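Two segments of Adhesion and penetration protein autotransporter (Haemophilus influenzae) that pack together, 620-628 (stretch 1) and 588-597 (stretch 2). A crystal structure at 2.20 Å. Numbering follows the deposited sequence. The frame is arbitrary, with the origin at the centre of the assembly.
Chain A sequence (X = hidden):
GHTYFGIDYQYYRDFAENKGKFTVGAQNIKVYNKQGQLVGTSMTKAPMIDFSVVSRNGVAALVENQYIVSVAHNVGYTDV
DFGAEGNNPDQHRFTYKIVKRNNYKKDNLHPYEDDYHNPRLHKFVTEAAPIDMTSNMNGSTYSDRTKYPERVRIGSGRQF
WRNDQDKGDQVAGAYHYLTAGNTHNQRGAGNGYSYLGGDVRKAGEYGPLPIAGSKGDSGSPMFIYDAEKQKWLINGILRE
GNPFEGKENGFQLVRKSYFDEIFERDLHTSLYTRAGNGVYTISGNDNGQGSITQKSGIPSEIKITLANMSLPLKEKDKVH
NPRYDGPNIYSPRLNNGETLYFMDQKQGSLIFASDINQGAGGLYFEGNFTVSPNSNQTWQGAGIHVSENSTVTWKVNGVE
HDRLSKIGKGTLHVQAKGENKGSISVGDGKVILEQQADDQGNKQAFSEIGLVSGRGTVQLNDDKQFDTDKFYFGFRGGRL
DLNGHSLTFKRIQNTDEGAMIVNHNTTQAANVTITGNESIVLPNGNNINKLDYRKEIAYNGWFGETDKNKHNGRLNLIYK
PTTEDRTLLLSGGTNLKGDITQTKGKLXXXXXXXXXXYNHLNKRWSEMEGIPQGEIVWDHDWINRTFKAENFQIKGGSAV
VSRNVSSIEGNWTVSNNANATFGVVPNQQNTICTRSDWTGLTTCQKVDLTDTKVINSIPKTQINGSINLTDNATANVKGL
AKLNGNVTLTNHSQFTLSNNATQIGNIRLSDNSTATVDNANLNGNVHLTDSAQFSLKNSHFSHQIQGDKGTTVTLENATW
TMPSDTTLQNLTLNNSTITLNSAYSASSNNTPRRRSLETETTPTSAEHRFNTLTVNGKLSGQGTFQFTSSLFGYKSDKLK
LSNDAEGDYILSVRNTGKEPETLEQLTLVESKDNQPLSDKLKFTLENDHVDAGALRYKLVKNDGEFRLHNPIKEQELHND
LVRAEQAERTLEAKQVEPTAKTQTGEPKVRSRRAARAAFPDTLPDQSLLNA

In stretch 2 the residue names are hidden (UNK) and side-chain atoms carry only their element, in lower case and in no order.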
# COMPACT_ATOMS: atom_id res chain seq x y z
N HIS A 620 17.19 -13.06 -37.42
CA HIS A 620 17.40 -13.56 -36.06
C HIS A 620 18.59 -12.91 -35.38
O HIS A 620 18.90 -13.21 -34.23
CB HIS A 620 17.63 -15.07 -36.10
CG HIS A 620 18.95 -15.46 -36.71
ND1 HIS A 620 19.09 -15.71 -38.06
CD2 HIS A 620 20.18 -15.61 -36.16
CE1 HIS A 620 20.35 -16.01 -38.31
NE2 HIS A 620 21.03 -15.96 -37.18
N ASP A 621 19.28 -12.03 -36.10
CA ASP A 621 20.51 -11.42 -35.60
C ASP A 621 20.35 -9.90 -35.54
O ASP A 621 20.70 -9.18 -36.47
CB ASP A 621 21.68 -11.82 -36.52
CG ASP A 621 22.99 -11.19 -36.10
OD1 ASP A 621 23.08 -10.72 -34.96
OD2 ASP A 621 23.92 -11.18 -36.92
N TRP A 622 19.78 -9.44 -34.42
CA TRP A 622 19.53 -8.02 -34.18
C TRP A 622 20.25 -7.53 -32.93
O TRP A 622 20.55 -8.31 -32.03
CB TRP A 622 18.03 -7.77 -34.01
CG TRP A 622 17.29 -7.59 -35.29
CD1 TRP A 622 17.38 -8.38 -36.40
CD2 TRP A 622 16.33 -6.57 -35.59
NE1 TRP A 622 16.55 -7.90 -37.38
CE2 TRP A 622 15.89 -6.80 -36.91
CE3 TRP A 622 15.80 -5.49 -34.88
CZ2 TRP A 622 14.94 -5.98 -37.53
CZ3 TRP A 622 14.87 -4.68 -35.50
CH2 TRP A 622 14.44 -4.93 -36.81
N ILE A 623 20.51 -6.22 -32.88
CA ILE A 623 21.07 -5.58 -31.70
C ILE A 623 19.95 -5.14 -30.76
O ILE A 623 18.97 -4.51 -31.19
CB ILE A 623 21.90 -4.33 -32.08
CG1 ILE A 623 22.96 -4.71 -33.13
CG2 ILE A 623 22.53 -3.72 -30.84
CD1 ILE A 623 23.85 -3.57 -33.58
N ASN A 624 20.09 -5.47 -29.47
CA ASN A 624 19.11 -5.06 -28.47
C ASN A 624 19.40 -3.66 -27.91
O ASN A 624 20.55 -3.32 -27.63
CB ASN A 624 19.04 -6.08 -27.34
CG ASN A 624 18.47 -7.42 -27.81
OD1 ASN A 624 17.56 -7.46 -28.64
ND2 ASN A 624 19.01 -8.50 -27.27
N ARG A 625 18.35 -2.86 -27.76
CA ARG A 625 18.50 -1.47 -27.31
C ARG A 625 17.75 -1.14 -26.01
O ARG A 625 16.84 -1.85 -25.59
CB ARG A 625 18.04 -0.50 -28.41
CG ARG A 625 18.75 -0.66 -29.74
CD ARG A 625 20.25 -0.44 -29.62
NE ARG A 625 20.83 0.04 -30.88
CZ ARG A 625 22.13 0.14 -31.13
NH1 ARG A 625 23.01 -0.22 -30.21
NH2 ARG A 625 22.54 0.60 -32.31
N THR A 626 18.16 -0.04 -25.38
CA THR A 626 17.48 0.45 -24.20
C THR A 626 17.13 1.90 -24.43
O THR A 626 17.86 2.64 -25.09
CB THR A 626 18.36 0.37 -22.93
OG1 THR A 626 19.53 1.17 -23.10
CG2 THR A 626 18.77 -1.05 -22.64
N PHE A 627 15.98 2.30 -23.89
CA PHE A 627 15.56 3.68 -23.97
C PHE A 627 15.13 4.15 -22.59
O PHE A 627 14.52 3.40 -21.83
CB PHE A 627 14.42 3.84 -24.96
CG PHE A 627 14.83 3.61 -26.39
CD1 PHE A 627 15.47 4.60 -27.11
CD2 PHE A 627 14.57 2.39 -27.01
CE1 PHE A 627 15.84 4.39 -28.42
CE2 PHE A 627 14.94 2.18 -28.32
CZ PHE A 627 15.57 3.17 -29.03
N LYS A 628 15.48 5.39 -22.27
CA LYS A 628 15.12 5.98 -20.99
C LYS A 628 14.85 7.47 -21.10
O LYS A 628 15.61 8.21 -21.73
CB LYS A 628 16.22 5.74 -19.96
CG LYS A 628 15.91 6.34 -18.61
CD LYS A 628 16.84 5.79 -17.53
CE LYS A 628 16.62 6.52 -16.20
NZ LYS A 628 17.72 6.29 -15.23
N UNK A 588 8.79 5.30 -33.65
CA UNK A 588 9.19 3.92 -33.35
C UNK A 588 10.43 3.88 -32.48
O UNK A 588 11.44 4.51 -32.80
c UNK A 588 8.25 2.50 -35.25
c UNK A 588 7.01 0.53 -35.87
c UNK A 588 7.22 3.27 -35.77
c UNK A 588 9.47 3.14 -34.65
c UNK A 588 6.10 2.68 -36.32
c UNK A 588 8.13 1.12 -35.31
c UNK A 588 5.99 1.31 -36.38
N UNK A 589 10.34 3.16 -31.37
CA UNK A 589 11.52 2.80 -30.59
C UNK A 589 11.86 1.37 -30.94
O UNK A 589 11.04 0.46 -30.75
c UNK A 589 9.56 4.73 -28.72
c UNK A 589 11.83 5.15 -28.12
c UNK A 589 9.21 6.00 -28.31
c UNK A 589 11.48 6.43 -27.70
c UNK A 589 10.17 6.85 -27.80
c UNK A 589 10.87 4.30 -28.64
c UNK A 589 11.24 2.91 -29.09
N UNK A 590 13.05 1.15 -31.48
CA UNK A 590 13.37 -0.16 -32.04
C UNK A 590 14.83 -0.53 -31.85
O UNK A 590 15.69 0.33 -31.69
o UNK A 590 13.25 -1.44 -34.11
c UNK A 590 13.03 -0.16 -33.54
N UNK A 591 15.10 -1.83 -31.86
CA UNK A 591 16.45 -2.32 -32.03
C UNK A 591 16.72 -2.27 -33.52
O UNK A 591 15.90 -1.75 -34.27
N UNK A 592 17.86 -2.80 -33.95
CA UNK A 592 18.21 -2.82 -35.37
C UNK A 592 18.99 -4.08 -35.76
O UNK A 592 19.67 -4.68 -34.92
n UNK A 592 22.68 -2.09 -38.92
c UNK A 592 21.36 -0.72 -35.78
c UNK A 592 19.01 -1.58 -35.75
c UNK A 592 22.37 -1.20 -37.99
c UNK A 592 20.29 -1.39 -34.94
n UNK A 592 21.76 -1.60 -36.88
n UNK A 592 22.67 0.08 -38.17
N UNK A 593 18.92 -4.46 -37.03
CA UNK A 593 19.68 -5.65 -37.43
C UNK A 593 21.17 -5.44 -37.17
O UNK A 593 21.67 -4.33 -37.32
c UNK A 593 18.15 -4.98 -39.16
c UNK A 593 18.18 -3.87 -38.16
c UNK A 593 19.41 -5.76 -38.93
N UNK A 594 21.87 -6.49 -36.75
CA UNK A 594 23.32 -6.42 -36.68
C UNK A 594 23.83 -6.13 -38.09
O UNK A 594 23.34 -6.72 -39.04
o UNK A 594 23.39 -8.07 -34.91
c UNK A 594 25.44 -7.67 -36.12
c UNK A 594 23.92 -7.75 -36.20
N UNK A 595 24.78 -5.20 -38.22
CA UNK A 595 25.35 -4.91 -39.54
C UNK A 595 26.10 -6.10 -40.14
O UNK A 595 26.76 -6.83 -39.40
c UNK A 595 25.25 -4.26 -37.19
c UNK A 595 25.87 -3.16 -37.99
c UNK A 595 26.35 -3.79 -39.25
N UNK A 596 26.00 -6.29 -41.45
CA UNK A 596 26.81 -7.29 -42.14
C UNK A 596 27.33 -6.73 -43.46
O UNK A 596 26.65 -5.93 -44.11
c UNK A 596 26.24 -10.75 -39.51
c UNK A 596 26.00 -8.57 -42.40
n UNK A 596 24.95 -10.48 -39.45
c UNK A 596 25.75 -9.40 -41.18
n UNK A 596 26.75 -10.12 -40.55
c UNK A 596 24.62 -9.65 -40.48
N UNK A 597 28.52 -7.14 -43.86
CA UNK A 597 29.11 -6.68 -45.11
C UNK A 597 28.20 -6.96 -46.31
O UNK A 597 27.65 -8.07 -46.44
c UNK A 597 30.47 -7.30 -45.31
O HOH W 1 21.36 -8.80 -39.24

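Position 588 carries seven side-chain carbons, one leading into a six-membered all-carbon ring with no hydroxyl, and lies out of reach of stretch 1. This is Phe588. Position 589 has the same composition, one carbon and then a ring of six, and its CA-to-CB bond points toward stretch 1. A ring carbon comes to 3.8 Å from CG of Phe627, and the ring turns its edge to the face of Phe627, with centroids 5.2 Å apart and planes at 76°. The residue is Phe589; its CB also sits over the Phe627 ring, 4.2 Å from the centroid.

At 590 the side chain is one carbon bearing one oxygen, with no second branch. Although its CB points away, the oxygen lies 3.9 Å from Trp622 CZ3 at the edge of the indole. This is Ser590, and its OG donates a 2.7 Å hydrogen bond to the backbone O of position 591. That next position has no side-chain atoms; its CA packs 3.4 Å from Ile623 O and 3.6 Å from Arg625 CG. It is Gly591. An ideally placed CB would fall only 2.5 Å from Ile623 O, a clash, so the close approach depends on the bare backbone.

Position 592 shows three carbons, a nitrogen, and a carbon carrying two more nitrogens, a guanidinium. It shares a face of the sheet with Ile623, and the third carbon, next to the chain nitrogen, lies 3.9 Å from Arg625 NH2. The residue is Arg592. Its side chain curls back on its own strand, where NE and NH2 donate to the backbone O of position 593 at 2.8 and 2.9 Å.

Three carbons at 593 close a ring onto the backbone nitrogen. The CA stands 3.7 Å from the centroid of the five-membered ring of Trp622, almost on the ring normal, and a ring carbon is 3.7 Å from Trp622 CE2. This is Pro593, and that carbon is CG. Position 594 has one carbon branching to an oxygen and a carbon. The oxygen is 2.7 Å from Asp621 OD1, and the residue is Thr594, whose OG1 donates this hydrogen bond.

The ring closed onto the nitrogen recurs at 595, with one carbon 3.9 Å from Ile623 CD1; this is Pro595, and the carbon is CD. At 596, one carbon leads to a five-membered ring of three carbons and two nitrogens, one nitrogen 2.8 Å from Asp621 OD2; this is His596, and NE2 is the donor. The single carbon at 597, beyond reach of stretch 1, marks Ala597.

The contact combines a short antiparallel pairing with side-chain packing. Ile623 N donates to Arg592 O at 2.7 Å, while the return bond from Arg592 N to Ile623 O is weak at 3.4 Å. Trp622 and Pro593 form a non-hydrogen-bonded pair, so the missing amide proton of the proline costs no cross-strand bond; beyond it Thr594 N donates to Asp621 O at 2.9 Å. Asp621 thus anchors one end through its backbone and both carboxylate oxygens, the indole of Trp622 packs against Pro593, and the Phe589–Phe627 pair closes the other end.

Stretch 2 (588-597) FFSGRPTPHA
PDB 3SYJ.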